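Long-range contacts in xylose isomerase-like TIM barrel domain-containing protein (Sinorhizobium meliloti, PDB 3JU2), which is of unknown function but binds a zinc ion in a xylose isomerase-like TIM barrel, consistent with a metal-dependent enzyme of that superfamily: residues 7-12 against 245-250; 102-107 against 141-146; 146-151 against 178-183; 204-209 against 221-226. All coordinates share one frame; numbering follows the deposited sequence.

Contact 1: residues 7-12 against 245-250. With ZN (zinc ion), chain D.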
loop_
_atom_site.group_PDB
_atom_site.type_symbol
_atom_site.label_atom_id
_atom_site.label_comp_id
_atom_site.label_asym_id
_atom_site.label_seq_id
_atom_site.Cartn_x
_atom_site.Cartn_y
_atom_site.Cartn_z
ATOM N N GLY A 7 -11.908 -24.785 -12.555
ATOM C CA GLY A 7 -11.332 -23.440 -12.456
ATOM C C GLY A 7 -11.072 -22.911 -11.048
ATOM O O GLY A 7 -10.774 -21.729 -10.882
ATOM N N LEU A 8 -11.199 -23.776 -10.038
ATOM C CA LEU A 8 -10.887 -23.404 -8.649
ATOM C C LEU A 8 -9.635 -24.111 -8.161
ATOM O O LEU A 8 -9.467 -25.319 -8.353
ATOM C CB LEU A 8 -12.064 -23.696 -7.715
ATOM C CG LEU A 8 -11.944 -23.363 -6.216
ATOM C CD1 LEU A 8 -11.695 -21.871 -5.989
ATOM C CD2 LEU A 8 -13.195 -23.793 -5.489
ATOM N N SER A 9 -8.732 -23.337 -7.556
ATOM C CA SER A 9 -7.562 -23.887 -6.896
ATOM C C SER A 9 -7.525 -23.399 -5.438
ATOM O O SER A 9 -8.064 -22.327 -5.118
ATOM C CB SER A 9 -6.285 -23.486 -7.621
ATOM O OG SER A 9 -5.129 -24.070 -7.033
ATOM N N ILE A 10 -6.910 -24.194 -4.568
ATOM C CA ILE A 10 -6.769 -23.823 -3.166
ATOM C C ILE A 10 -5.297 -23.743 -2.822
ATOM O O ILE A 10 -4.561 -24.741 -2.858
ATOM C CB ILE A 10 -7.520 -24.796 -2.179
ATOM C CG1 ILE A 10 -9.025 -24.873 -2.483
ATOM C CG2 ILE A 10 -7.219 -24.446 -0.703
ATOM C CD1 ILE A 10 -9.866 -23.589 -2.267
ATOM N N ASN A 11 -4.857 -22.531 -2.499
ATOM C CA ASN A 11 -3.537 -22.354 -1.916
ATOM C C ASN A 11 -3.659 -22.876 -0.476
ATOM O O ASN A 11 -4.527 -22.445 0.264
ATOM C CB ASN A 11 -3.129 -20.874 -1.965
ATOM C CG ASN A 11 -1.756 -20.621 -1.382
ATOM O OD1 ASN A 11 -1.473 -21.002 -0.249
ATOM N ND2 ASN A 11 -0.901 -19.927 -2.143
ATOM N N LEU A 12 -2.795 -23.809 -0.108
ATOM C CA LEU A 12 -2.977 -24.591 1.134
ATOM C C LEU A 12 -2.741 -23.795 2.421
ATOM O O LEU A 12 -3.025 -24.279 3.521
ATOM C CB LEU A 12 -2.089 -25.823 1.119
ATOM C CG LEU A 12 -2.260 -26.810 -0.040
ATOM C CD1 LEU A 12 -1.455 -28.074 0.202
ATOM C CD2 LEU A 12 -3.723 -27.136 -0.336
ATOM N N ALA A 245 -6.763 -21.395 -13.446
ATOM C CA ALA A 245 -7.572 -21.539 -12.244
ATOM C C ALA A 245 -7.396 -20.339 -11.323
ATOM O O ALA A 245 -6.303 -19.771 -11.260
ATOM C CB ALA A 245 -7.189 -22.837 -11.514
ATOM N N GLN A 246 -8.476 -19.951 -10.647
ATOM C CA GLN A 246 -8.411 -18.942 -9.602
ATOM C C GLN A 246 -8.006 -19.637 -8.297
ATOM O O GLN A 246 -8.680 -20.567 -7.861
ATOM C CB GLN A 246 -9.760 -18.272 -9.408
ATOM C CG GLN A 246 -10.232 -17.489 -10.631
ATOM C CD GLN A 246 -11.546 -16.833 -10.416
ATOM O OE1 GLN A 246 -11.747 -16.091 -9.446
ATOM N NE2 GLN A 246 -12.466 -17.072 -11.335
ATOM N N GLU A 247 -6.921 -19.160 -7.684
ATOM C CA GLU A 247 -6.313 -19.797 -6.524
ATOM C C GLU A 247 -6.643 -19.054 -5.225
ATOM O O GLU A 247 -6.182 -17.933 -4.986
ATOM C CB GLU A 247 -4.813 -19.940 -6.748
ATOM C CG GLU A 247 -3.982 -20.468 -5.568
ATOM C CD GLU A 247 -2.479 -20.234 -5.758
ATOM O OE1 GLU A 247 -1.930 -20.631 -6.824
ATOM O OE2 GLU A 247 -1.838 -19.657 -4.837
ATOM N N VAL A 248 -7.463 -19.687 -4.390
ATOM C CA VAL A 248 -7.807 -19.143 -3.079
ATOM C C VAL A 248 -6.641 -19.128 -2.074
ATOM O O VAL A 248 -6.171 -20.184 -1.615
ATOM C CB VAL A 248 -9.006 -19.875 -2.449
ATOM C CG1 VAL A 248 -9.406 -19.199 -1.139
ATOM C CG2 VAL A 248 -10.187 -19.850 -3.381
ATOM N N GLU A 249 -6.228 -17.918 -1.705
ATOM C CA GLU A 249 -5.185 -17.704 -0.688
ATOM C C GLU A 249 -5.651 -16.736 0.410
ATOM O O GLU A 249 -5.689 -15.499 0.232
ATOM C CB GLU A 249 -3.885 -17.220 -1.342
ATOM C CG GLU A 249 -2.693 -17.149 -0.372
ATOM C CD GLU A 249 -1.444 -16.635 -1.043
ATOM O OE1 GLU A 249 -1.579 -15.711 -1.864
ATOM O OE2 GLU A 249 -0.338 -17.150 -0.769
ATOM N N ILE A 250 -6.038 -17.308 1.548
ATOM C CA ILE A 250 -6.601 -16.546 2.653
ATOM C C ILE A 250 -5.720 -16.767 3.891
ATOM O O ILE A 250 -5.484 -17.908 4.261
ATOM C CB ILE A 250 -8.053 -17.012 2.974
ATOM C CG1 ILE A 250 -9.002 -16.680 1.804
ATOM C CG2 ILE A 250 -8.560 -16.334 4.245
ATOM C CD1 ILE A 250 -10.341 -17.356 1.915
HETATM ZN ZN ZN D . -0.974 -14.493 -3.436
HETATM O O HOH W 1 -11.534 -19.941 -13.073
#
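Four backbone hydrogen bonds lace residues 7-12 to residues 245-250 as parallel strands: Gln246 N to Gly7 O, Ser9 N to Gln246 O, Val248 N to Ser9 O and Asn11 N to Val248 O, the last the most bent. Gly7 has positive phi (84°), a backbone shape that favours glycine, just ahead of the strand.

The apolar contacts lie on the side of Leu8, Ile10 and Val248, which faces helix 261-276. Branched Val248 meets both others: Leu8 CD1 is 3.6 Å from Val248 CG2, and Ile10 CD1, running alongside, 3.8 Å from Val248 CB.

The polar contacts lie on the inner side. With CG opposite the backbone N (chi1 -180°), the Asn11 amide is directed at the Glu247 carboxylate, and Asn11 ND2, with the acceptor near its own amide plane, gives Glu247 OE2 a fairly straight bond of 2.9 Å. It arrives on the anti side, 33° out of the carboxylate plane. Trp39 NE1 bonds Asn11 OD1, while Thr63 OG1 bonds both Ser9 OG and Glu247 OE1, so the Glu247 carboxylate is held at both oxygens. Just beyond, Glu249 OE1 binds the zinc ion at 2.1 Å.

Such pairing of first and last strands closes a TIM barrel, with a metal ligand just past the last strand.

Contact 2: residues 102-107 against 141-146; sequences VLVAGG and AIEPLH. With ZN (zinc ion), chain D.
Val102 and Leu103 pair in parallel with Ala141 and Ile142, held by a short Leu103 N to Ala141 O bond of 2.6 Å and by Glu143 N to Leu103 O at 3.0 Å. Beyond them the backbones separate, and a water takes over: it donates to Leu103 O and Glu143 O and accepts from Ala105 N, bridging the two chains where direct pairing stops.

Glu143 carries the side-chain contact. Its chain is extended, with CG opposite the backbone N (chi1 174°), which carries the carboxylate out to the metal; Glu143 OE2 binds the zinc ion at 2.1 Å. The other oxygen, Glu143 OE1, is pressed closely against CG1 of Val102, at 3.2 Å, and Val104 runs beside the glutamate with CG2 at 3.9 Å from that same OE1. Glutamate is long enough to reach the metal, and the valines beside it offer no ligand atom of their own, while their compact branches pack against its carboxylate. Farther along, Val104 CG1 meets Leu145 CD2 at 3.9 Å, the two side chains crossing at about a right angle.

Strand 101-104, helix 115-136 and strand 140-142 form a beta-alpha-beta unit: Leu103 and Ile142 point outward onto Ile126 of that helix, Ile142 also packs on helix 159-169, and Glu143 touches His181 of helix 179-182.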
loop_
_atom_site.group_PDB
_atom_site.type_symbol
_atom_site.label_atom_id
_atom_site.label_comp_id
_atom_site.label_asym_id
_atom_site.label_seq_id
_atom_site.Cartn_x
_atom_site.Cartn_y
_atom_site.Cartn_z
ATOM N N VAL A 102 6.242 -19.259 -7.343
ATOM C CA VAL A 102 5.899 -17.910 -6.886
ATOM C C VAL A 102 7.109 -17.262 -6.197
ATOM O O VAL A 102 7.735 -17.878 -5.343
ATOM C CB VAL A 102 4.648 -17.927 -5.928
ATOM C CG1 VAL A 102 4.364 -16.535 -5.315
ATOM C CG2 VAL A 102 3.417 -18.442 -6.660
ATOM N N LEU A 103 7.435 -16.028 -6.564
ATOM C CA LEU A 103 8.544 -15.300 -5.938
ATOM C C LEU A 103 8.047 -14.119 -5.106
ATOM O O LEU A 103 7.348 -13.233 -5.616
ATOM C CB LEU A 103 9.533 -14.790 -6.986
ATOM C CG LEU A 103 10.215 -15.790 -7.925
ATOM C CD1 LEU A 103 11.164 -15.033 -8.834
ATOM C CD2 LEU A 103 10.954 -16.894 -7.184
ATOM N N VAL A 104 8.407 -14.136 -3.825
ATOM C CA VAL A 104 8.127 -13.025 -2.905
ATOM C C VAL A 104 9.479 -12.386 -2.607
ATOM O O VAL A 104 10.378 -13.022 -2.051
ATOM C CB VAL A 104 7.410 -13.501 -1.631
ATOM C CG1 VAL A 104 7.327 -12.372 -0.604
ATOM C CG2 VAL A 104 6.014 -14.036 -1.979
ATOM N N ALA A 105 9.601 -11.130 -3.016
ATOM C CA ALA A 105 10.893 -10.505 -3.277
ATOM C C ALA A 105 11.866 -10.447 -2.086
ATOM O O ALA A 105 13.068 -10.593 -2.280
ATOM C CB ALA A 105 10.691 -9.127 -3.875
ATOM N N GLY A 106 11.343 -10.263 -0.871
ATOM C CA GLY A 106 12.191 -9.937 0.290
ATOM C C GLY A 106 12.165 -8.429 0.480
ATOM O O GLY A 106 12.014 -7.672 -0.483
ATOM N N GLY A 107 12.301 -7.973 1.727
ATOM C CA GLY A 107 12.300 -6.534 2.027
ATOM C C GLY A 107 13.705 -5.978 2.167
ATOM O O GLY A 107 14.661 -6.512 1.575
ATOM N N ALA A 141 7.132 -16.801 -11.251
ATOM C CA ALA A 141 6.061 -15.825 -11.104
ATOM C C ALA A 141 6.402 -14.819 -10.012
ATOM O O ALA A 141 6.407 -15.153 -8.818
ATOM C CB ALA A 141 4.701 -16.510 -10.832
ATOM N N ILE A 142 6.736 -13.602 -10.431
ATOM C CA ILE A 142 6.919 -12.500 -9.488
ATOM C C ILE A 142 5.547 -12.143 -8.944
ATOM O O ILE A 142 4.636 -11.802 -9.699
ATOM C CB ILE A 142 7.541 -11.254 -10.167
ATOM C CG1 ILE A 142 8.932 -11.600 -10.734
ATOM C CG2 ILE A 142 7.601 -10.058 -9.186
ATOM C CD1 ILE A 142 9.510 -10.488 -11.579
ATOM N N GLU A 143 5.388 -12.214 -7.629
ATOM C CA GLU A 143 4.120 -11.811 -7.048
ATOM C C GLU A 143 4.309 -10.433 -6.433
ATOM O O GLU A 143 4.956 -10.323 -5.375
ATOM C CB GLU A 143 3.642 -12.829 -6.003
ATOM C CG GLU A 143 2.402 -12.366 -5.267
ATOM C CD GLU A 143 1.850 -13.419 -4.314
ATOM O OE1 GLU A 143 2.611 -14.267 -3.803
ATOM O OE2 GLU A 143 0.645 -13.367 -4.054
ATOM N N PRO A 144 3.785 -9.376 -7.100
ATOM C CA PRO A 144 3.875 -8.094 -6.439
ATOM C C PRO A 144 3.071 -8.131 -5.132
ATOM O O PRO A 144 1.962 -8.682 -5.104
ATOM C CB PRO A 144 3.230 -7.130 -7.433
ATOM C CG PRO A 144 2.403 -7.959 -8.337
ATOM C CD PRO A 144 3.092 -9.276 -8.410
ATOM N N LEU A 145 3.668 -7.616 -4.064
ATOM C CA LEU A 145 3.011 -7.591 -2.751
ATOM C C LEU A 145 2.476 -6.225 -2.427
ATOM O O LEU A 145 3.012 -5.193 -2.860
ATOM C CB LEU A 145 3.951 -8.070 -1.640
ATOM C CG LEU A 145 3.666 -9.480 -1.104
ATOM C CD1 LEU A 145 3.870 -10.578 -2.137
ATOM C CD2 LEU A 145 4.532 -9.767 0.151
ATOM N N HIS A 146 1.392 -6.205 -1.663
ATOM C CA HIS A 146 0.840 -4.959 -1.176
ATOM C C HIS A 146 1.948 -4.007 -0.661
ATOM O O HIS A 146 2.878 -4.444 0.037
ATOM C CB HIS A 146 -0.149 -5.223 -0.035
ATOM C CG HIS A 146 -1.079 -4.084 0.196
ATOM N ND1 HIS A 146 -0.677 -2.902 0.781
ATOM C CD2 HIS A 146 -2.388 -3.923 -0.124
ATOM C CE1 HIS A 146 -1.704 -2.069 0.827
ATOM N NE2 HIS A 146 -2.758 -2.674 0.304
HETATM ZN ZN ZN D . -0.974 -14.493 -3.436
HETATM O O HOH W 2 7.580 -10.211 -4.857
#

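Contact 3: residues 146-151 against 178-183. With ZN (zinc ion), chain D.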
loop_
_atom_site.group_PDB
_atom_site.type_symbol
_atom_site.label_atom_id
_atom_site.label_comp_id
_atom_site.label_asym_id
_atom_site.label_seq_id
_atom_site.Cartn_x
_atom_site.Cartn_y
_atom_site.Cartn_z
ATOM N N HIS A 146 1.392 -6.205 -1.663
ATOM C CA HIS A 146 0.840 -4.959 -1.176
ATOM C C HIS A 146 1.948 -4.007 -0.661
ATOM O O HIS A 146 2.878 -4.444 0.037
ATOM C CB HIS A 146 -0.149 -5.223 -0.035
ATOM C CG HIS A 146 -1.079 -4.084 0.196
ATOM N ND1 HIS A 146 -0.677 -2.902 0.781
ATOM C CD2 HIS A 146 -2.388 -3.923 -0.124
ATOM C CE1 HIS A 146 -1.704 -2.069 0.827
ATOM N NE2 HIS A 146 -2.758 -2.674 0.304
ATOM N N PRO A 147 1.862 -2.719 -1.034
ATOM C CA PRO A 147 2.777 -1.673 -0.521
ATOM C C PRO A 147 3.040 -1.708 1.002
ATOM O O PRO A 147 4.122 -1.373 1.416
ATOM C CB PRO A 147 2.071 -0.390 -0.911
ATOM C CG PRO A 147 1.497 -0.749 -2.233
ATOM C CD PRO A 147 0.952 -2.169 -2.044
ATOM N N MET A 148 2.080 -2.153 1.813
ATOM C CA MET A 148 2.332 -2.238 3.269
ATOM C C MET A 148 3.434 -3.226 3.653
ATOM O O MET A 148 3.987 -3.154 4.769
ATOM C CB MET A 148 1.028 -2.461 4.077
ATOM C CG MET A 148 0.370 -3.831 4.035
ATOM S SD MET A 148 -1.322 -3.749 4.818
ATOM C CE MET A 148 -1.993 -5.189 3.997
ATOM N N TYR A 149 3.777 -4.123 2.731
ATOM C CA TYR A 149 4.804 -5.136 2.961
ATOM C C TYR A 149 6.213 -4.782 2.467
ATOM O O TYR A 149 7.107 -5.631 2.501
ATOM C CB TYR A 149 4.382 -6.458 2.328
ATOM C CG TYR A 149 3.060 -6.984 2.815
ATOM C CD1 TYR A 149 2.791 -7.145 4.190
ATOM C CD2 TYR A 149 2.072 -7.334 1.906
ATOM C CE1 TYR A 149 1.555 -7.652 4.618
ATOM C CE2 TYR A 149 0.848 -7.838 2.312
ATOM C CZ TYR A 149 0.579 -7.991 3.661
ATOM O OH TYR A 149 -0.668 -8.490 3.992
ATOM N N ALA A 150 6.378 -3.552 2.004
ATOM C CA ALA A 150 7.586 -3.117 1.270
ATOM C C ALA A 150 8.879 -3.203 2.082
ATOM O O ALA A 150 9.906 -3.665 1.566
ATOM C CB ALA A 150 7.390 -1.698 0.711
ATOM N N ALA A 151 8.817 -2.787 3.348
ATOM C CA ALA A 151 10.013 -2.703 4.217
ATOM C C ALA A 151 10.581 -4.059 4.641
ATOM O O ALA A 151 11.796 -4.217 4.742
ATOM C CB ALA A 151 9.696 -1.847 5.469
ATOM N N ASP A 178 -2.208 -11.389 -7.432
ATOM C CA ASP A 178 -3.040 -11.609 -6.224
ATOM C C ASP A 178 -3.873 -10.373 -5.960
ATOM O O ASP A 178 -3.337 -9.270 -5.719
ATOM C CB ASP A 178 -2.138 -11.939 -5.022
ATOM C CG ASP A 178 -2.929 -12.373 -3.733
ATOM O OD1 ASP A 178 -4.093 -12.001 -3.499
ATOM O OD2 ASP A 178 -2.345 -13.146 -2.946
ATOM N N VAL A 179 -5.194 -10.531 -5.972
ATOM C CA VAL A 179 -6.103 -9.402 -5.766
ATOM C C VAL A 179 -5.837 -8.617 -4.461
ATOM O O VAL A 179 -6.044 -7.408 -4.421
ATOM C CB VAL A 179 -7.604 -9.819 -5.871
ATOM C CG1 VAL A 179 -7.897 -10.456 -7.250
ATOM C CG2 VAL A 179 -8.042 -10.766 -4.694
ATOM N N TYR A 180 -5.355 -9.305 -3.415
ATOM C CA TYR A 180 -5.082 -8.662 -2.123
ATOM C C TYR A 180 -3.986 -7.612 -2.294
ATOM O O TYR A 180 -4.065 -6.526 -1.729
ATOM C CB TYR A 180 -4.648 -9.681 -1.069
ATOM C CG TYR A 180 -4.883 -9.192 0.340
ATOM C CD1 TYR A 180 -6.178 -9.126 0.851
ATOM C CD2 TYR A 180 -3.815 -8.791 1.160
ATOM C CE1 TYR A 180 -6.417 -8.659 2.153
ATOM C CE2 TYR A 180 -4.034 -8.343 2.483
ATOM C CZ TYR A 180 -5.342 -8.291 2.968
ATOM O OH TYR A 180 -5.585 -7.849 4.244
ATOM N N HIS A 181 -3.000 -7.959 -3.106
ATOM C CA HIS A 181 -1.839 -7.110 -3.322
ATOM C C HIS A 181 -2.037 -5.956 -4.311
ATOM O O HIS A 181 -1.367 -4.937 -4.193
ATOM C CB HIS A 181 -0.670 -7.996 -3.722
ATOM C CG HIS A 181 -0.319 -9.016 -2.684
ATOM N ND1 HIS A 181 -0.336 -8.738 -1.329
ATOM C CD2 HIS A 181 0.077 -10.304 -2.800
ATOM C CE1 HIS A 181 0.028 -9.820 -0.659
ATOM N NE2 HIS A 181 0.281 -10.781 -1.531
ATOM N N VAL A 182 -2.970 -6.104 -5.261
ATOM C CA VAL A 182 -3.049 -5.185 -6.424
ATOM C C VAL A 182 -4.382 -4.474 -6.623
ATOM O O VAL A 182 -4.448 -3.528 -7.419
ATOM C CB VAL A 182 -2.706 -5.910 -7.753
ATOM C CG1 VAL A 182 -1.369 -6.616 -7.682
ATOM C CG2 VAL A 182 -3.821 -6.924 -8.117
ATOM N N TRP A 183 -5.441 -4.907 -5.913
ATOM C CA TRP A 183 -6.804 -4.391 -6.175
ATOM C C TRP A 183 -6.908 -2.857 -6.144
ATOM O O TRP A 183 -7.694 -2.283 -6.883
ATOM C CB TRP A 183 -7.855 -5.010 -5.201
ATOM C CG TRP A 183 -7.778 -4.391 -3.831
ATOM C CD1 TRP A 183 -6.921 -4.728 -2.810
ATOM C CD2 TRP A 183 -8.535 -3.277 -3.370
ATOM N NE1 TRP A 183 -7.120 -3.891 -1.737
ATOM C CE2 TRP A 183 -8.098 -2.986 -2.058
ATOM C CE3 TRP A 183 -9.552 -2.493 -3.940
ATOM C CZ2 TRP A 183 -8.631 -1.942 -1.314
ATOM C CZ3 TRP A 183 -10.095 -1.469 -3.201
ATOM C CH2 TRP A 183 -9.626 -1.189 -1.894
HETATM ZN ZN ZN D . -0.974 -14.493 -3.436
HETATM O O HOH W 3 -5.397 -1.786 0.107
#
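Tyr180 O, a buried carbonyl oxygen with no polar partner in the model, lies at the edge of the His146 ring, 3.5 Å from His146 CD2; Met148 CE sits 4.0 Å above one face of that ring, offset toward the rim. The ring is directed there with CG anti to the backbone N (chi1 -160°). In its plane, Met148 N donates an almost straight bond (176°) to ND1, and a water lies 2.8 Å from His146 NE2 and accepts weakly from Trp183 NE1. ND1 thus braces its own loop while NE2 reaches the other segment through water; histidine suits the place by having two ring nitrogens.

Met148 CG covers the centre of one face of the Tyr149 ring, which meets His181 rim to rim, Tyr149 CE2 to His181 CE1 at 3.7 Å with planes 86° apart. Tyr149 OH approaches the edge of Tyr180 and is hydrogen-bonded to Met216 O.

Asp178 OD2 binds the zinc ion at 2.0 Å and is hydrogen-bonded by Arg220, while OD1 accepts from Tyr180 N, N-capping the short helix.

The loop after strand 140-142 thus leans on helix 179-182, which follows strand 173-178. Val179 packs on helix 230-239, and Pro147 meets Pro147 of the second subunit.

Contact 4: residues 204-209 against 221-226; sequences HHICDW and GMMGDG. With ZN (zinc ion), chain D.
Asp208 is the centre of this contact, its carboxylate directed into the turn formed by residues 222-225. Asp208 OD1 accepts two backbone N-H groups: Gly224 N at 2.9 Å, from the anti side and 16° out of the carboxylate plane, and Gly226 N, a weak, bent bond. OD2 takes Trp209 N and Ile228 N, so amides from both segments and from just beyond the turn grip the carboxylate and probably favour its charged form. Aspartate fits because its short side chain brings both oxygens within reach of the backbone.

The backbone of Asp208 forms a single antiparallel hydrogen-bonded bridge with Gly221: Gly221 N donates to Asp208 O at 2.9 Å, and the return bond from Asp208 N is weak. Next to it, Met223 CG lies 3.7 Å from Cys207 N, and a bend at chi2 (84°) sets Met223 SD 4.0 Å from Ile206 CD1. Methionine's unbranched, flexible chain can fold back against the strand backbone. Cys207 N is buried here without a polar partner.

The turn itself is type II, closed by Asp225 N to Met222 O at 2.9 Å, with Gly224 at its third position at positive phi (98°). Gly226 CA comes within 3.2 Å of Trp209 O, an approach eased by its lack of a side chain. Arg271 braces the turn outside, forming a salt bridge with Asp225 and a hydrogen bond to Met223 O.

His205, a zinc ligand through ND1, lies on strand 201-206 ahead of this loop. Met222 and Met223 pack on helix 261-276, Asp208 and Met223 on Leu230 of helix 230-239, and Met223 also on Val248 of strand 246-248.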
loop_
_atom_site.group_PDB
_atom_site.type_symbol
_atom_site.label_atom_id
_atom_site.label_comp_id
_atom_site.label_asym_id
_atom_site.label_seq_id
_atom_site.Cartn_x
_atom_site.Cartn_y
_atom_site.Cartn_z
ATOM N N HIS A 204 -3.405 -16.395 -10.766
ATOM C CA HIS A 204 -4.378 -15.440 -10.280
ATOM C C HIS A 204 -4.843 -15.908 -8.889
ATOM O O HIS A 204 -5.411 -17.007 -8.741
ATOM C CB HIS A 204 -5.537 -15.331 -11.283
ATOM C CG HIS A 204 -6.672 -14.473 -10.830
ATOM N ND1 HIS A 204 -7.929 -14.586 -11.372
ATOM C CD2 HIS A 204 -6.745 -13.465 -9.923
ATOM C CE1 HIS A 204 -8.737 -13.710 -10.807
ATOM N NE2 HIS A 204 -8.044 -13.019 -9.919
ATOM N N HIS A 205 -4.576 -15.089 -7.874
ATOM C CA HIS A 205 -4.929 -15.459 -6.486
ATOM C C HIS A 205 -6.095 -14.637 -6.026
ATOM O O HIS A 205 -6.167 -13.428 -6.292
ATOM C CB HIS A 205 -3.772 -15.267 -5.507
ATOM C CG HIS A 205 -2.553 -16.073 -5.824
ATOM N ND1 HIS A 205 -1.443 -16.074 -5.010
ATOM C CD2 HIS A 205 -2.260 -16.901 -6.856
ATOM C CE1 HIS A 205 -0.513 -16.852 -5.533
ATOM N NE2 HIS A 205 -0.983 -17.366 -6.653
ATOM N N ILE A 206 -6.996 -15.277 -5.308
ATOM C CA ILE A 206 -8.205 -14.642 -4.869
ATOM C C ILE A 206 -8.461 -14.740 -3.367
ATOM O O ILE A 206 -7.965 -15.598 -2.729
ATOM C CB ILE A 206 -9.413 -15.082 -5.695
ATOM C CG1 ILE A 206 -9.535 -16.594 -5.712
ATOM C CG2 ILE A 206 -9.277 -14.615 -7.090
ATOM C CD1 ILE A 206 -10.912 -17.088 -6.003
ATOM N N CYS A 207 -9.264 -13.819 -2.873
ATOM C CA CYS A 207 -9.513 -13.522 -1.480
ATOM C C CYS A 207 -10.173 -12.164 -1.475
ATOM O O CYS A 207 -10.597 -11.733 -2.486
ATOM C CB CYS A 207 -8.242 -13.528 -0.655
ATOM S SG CYS A 207 -7.018 -12.403 -1.126
ATOM N N ASP A 208 -10.270 -11.492 -0.351
ATOM C CA ASP A 208 -10.928 -10.212 -0.313
ATOM C C ASP A 208 -10.280 -9.275 0.674
ATOM O O ASP A 208 -9.615 -9.683 1.567
ATOM C CB ASP A 208 -12.413 -10.358 -0.007
ATOM C CG ASP A 208 -13.293 -9.414 -0.810
ATOM O OD1 ASP A 208 -14.445 -9.749 -1.007
ATOM O OD2 ASP A 208 -12.866 -8.350 -1.214
ATOM N N TRP A 209 -10.495 -8.006 0.455
ATOM C CA TRP A 209 -10.009 -6.945 1.324
ATOM C C TRP A 209 -11.158 -6.551 2.246
ATOM O O TRP A 209 -12.156 -5.947 1.826
ATOM C CB TRP A 209 -9.551 -5.717 0.503
ATOM C CG TRP A 209 -8.953 -4.648 1.362
ATOM C CD1 TRP A 209 -9.614 -3.637 1.994
ATOM C CD2 TRP A 209 -7.570 -4.517 1.727
ATOM N NE1 TRP A 209 -8.729 -2.878 2.724
ATOM C CE2 TRP A 209 -7.469 -3.392 2.577
ATOM C CE3 TRP A 209 -6.413 -5.247 1.422
ATOM C CZ2 TRP A 209 -6.238 -2.953 3.127
ATOM C CZ3 TRP A 209 -5.182 -4.816 1.961
ATOM C CH2 TRP A 209 -5.116 -3.685 2.818
ATOM N N GLY A 221 -9.778 -11.546 3.762
ATOM C CA GLY A 221 -11.161 -12.014 3.706
ATOM C C GLY A 221 -11.431 -13.182 2.780
ATOM O O GLY A 221 -10.678 -13.445 1.822
ATOM N N MET A 222 -12.520 -13.887 3.076
ATOM C CA MET A 222 -13.126 -14.804 2.129
ATOM C C MET A 222 -13.768 -13.963 1.028
ATOM O O MET A 222 -14.314 -12.904 1.297
ATOM C CB MET A 222 -14.204 -15.659 2.829
ATOM C CG MET A 222 -14.911 -16.717 1.929
ATOM S SD MET A 222 -14.059 -18.044 1.175
ATOM C CE MET A 222 -13.613 -19.011 2.647
ATOM N N MET A 223 -13.681 -14.453 -0.195
ATOM C CA MET A 223 -14.298 -13.808 -1.362
ATOM C C MET A 223 -15.747 -13.427 -1.090
ATOM O O MET A 223 -16.545 -14.264 -0.664
ATOM C CB MET A 223 -14.179 -14.734 -2.577
ATOM C CG MET A 223 -12.744 -15.095 -2.988
ATOM S SD MET A 223 -11.876 -16.454 -2.155
ATOM C CE MET A 223 -13.088 -17.798 -2.401
ATOM N N GLY A 224 -16.074 -12.149 -1.268
ATOM C CA GLY A 224 -17.435 -11.661 -1.021
ATOM C C GLY A 224 -17.661 -11.009 0.328
ATOM O O GLY A 224 -18.617 -10.255 0.502
ATOM N N ASP A 225 -16.784 -11.293 1.293
ATOM C CA ASP A 225 -16.880 -10.660 2.602
ATOM C C ASP A 225 -16.278 -9.256 2.593
ATOM O O ASP A 225 -16.508 -8.473 3.507
ATOM C CB ASP A 225 -16.151 -11.508 3.655
ATOM C CG ASP A 225 -16.990 -12.691 4.145
ATOM O OD1 ASP A 225 -18.106 -12.902 3.619
ATOM O OD2 ASP A 225 -16.537 -13.393 5.072
ATOM N N GLY A 226 -15.509 -8.942 1.552
ATOM C CA GLY A 226 -14.865 -7.641 1.483
ATOM C C GLY A 226 -15.361 -6.720 0.388
ATOM O O GLY A 226 -16.536 -6.748 0.004
HETATM ZN ZN ZN D . -0.974 -14.493 -3.436
#

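Each contact supplies one ligand to the same zinc ion: Glu249 from contact 1, Glu143 from contact 2, Asp178 from contact 3 and His205 from contact 4. Contact centres are 9 to 19 Å apart, yet the ligand atoms converge at the C-terminal ends of the barrel strands, with Glu249 OE1 only 2.9 Å from Asp178 OD2 and Glu143 OE2 3.2 Å from that same oxygen, close approaches that the metal charge probably offsets. Contacts 1 and 4 lie on neighbouring strands, 246-248 and 201-206, where Ile206 N probably bonds Glu247 O at 2.8 Å. Contacts 2 and 3 share His146, whose NE2 lies 3.6 Å from Trp209 CH2 of contact 4. Contact 1 encloses the other three along the chain.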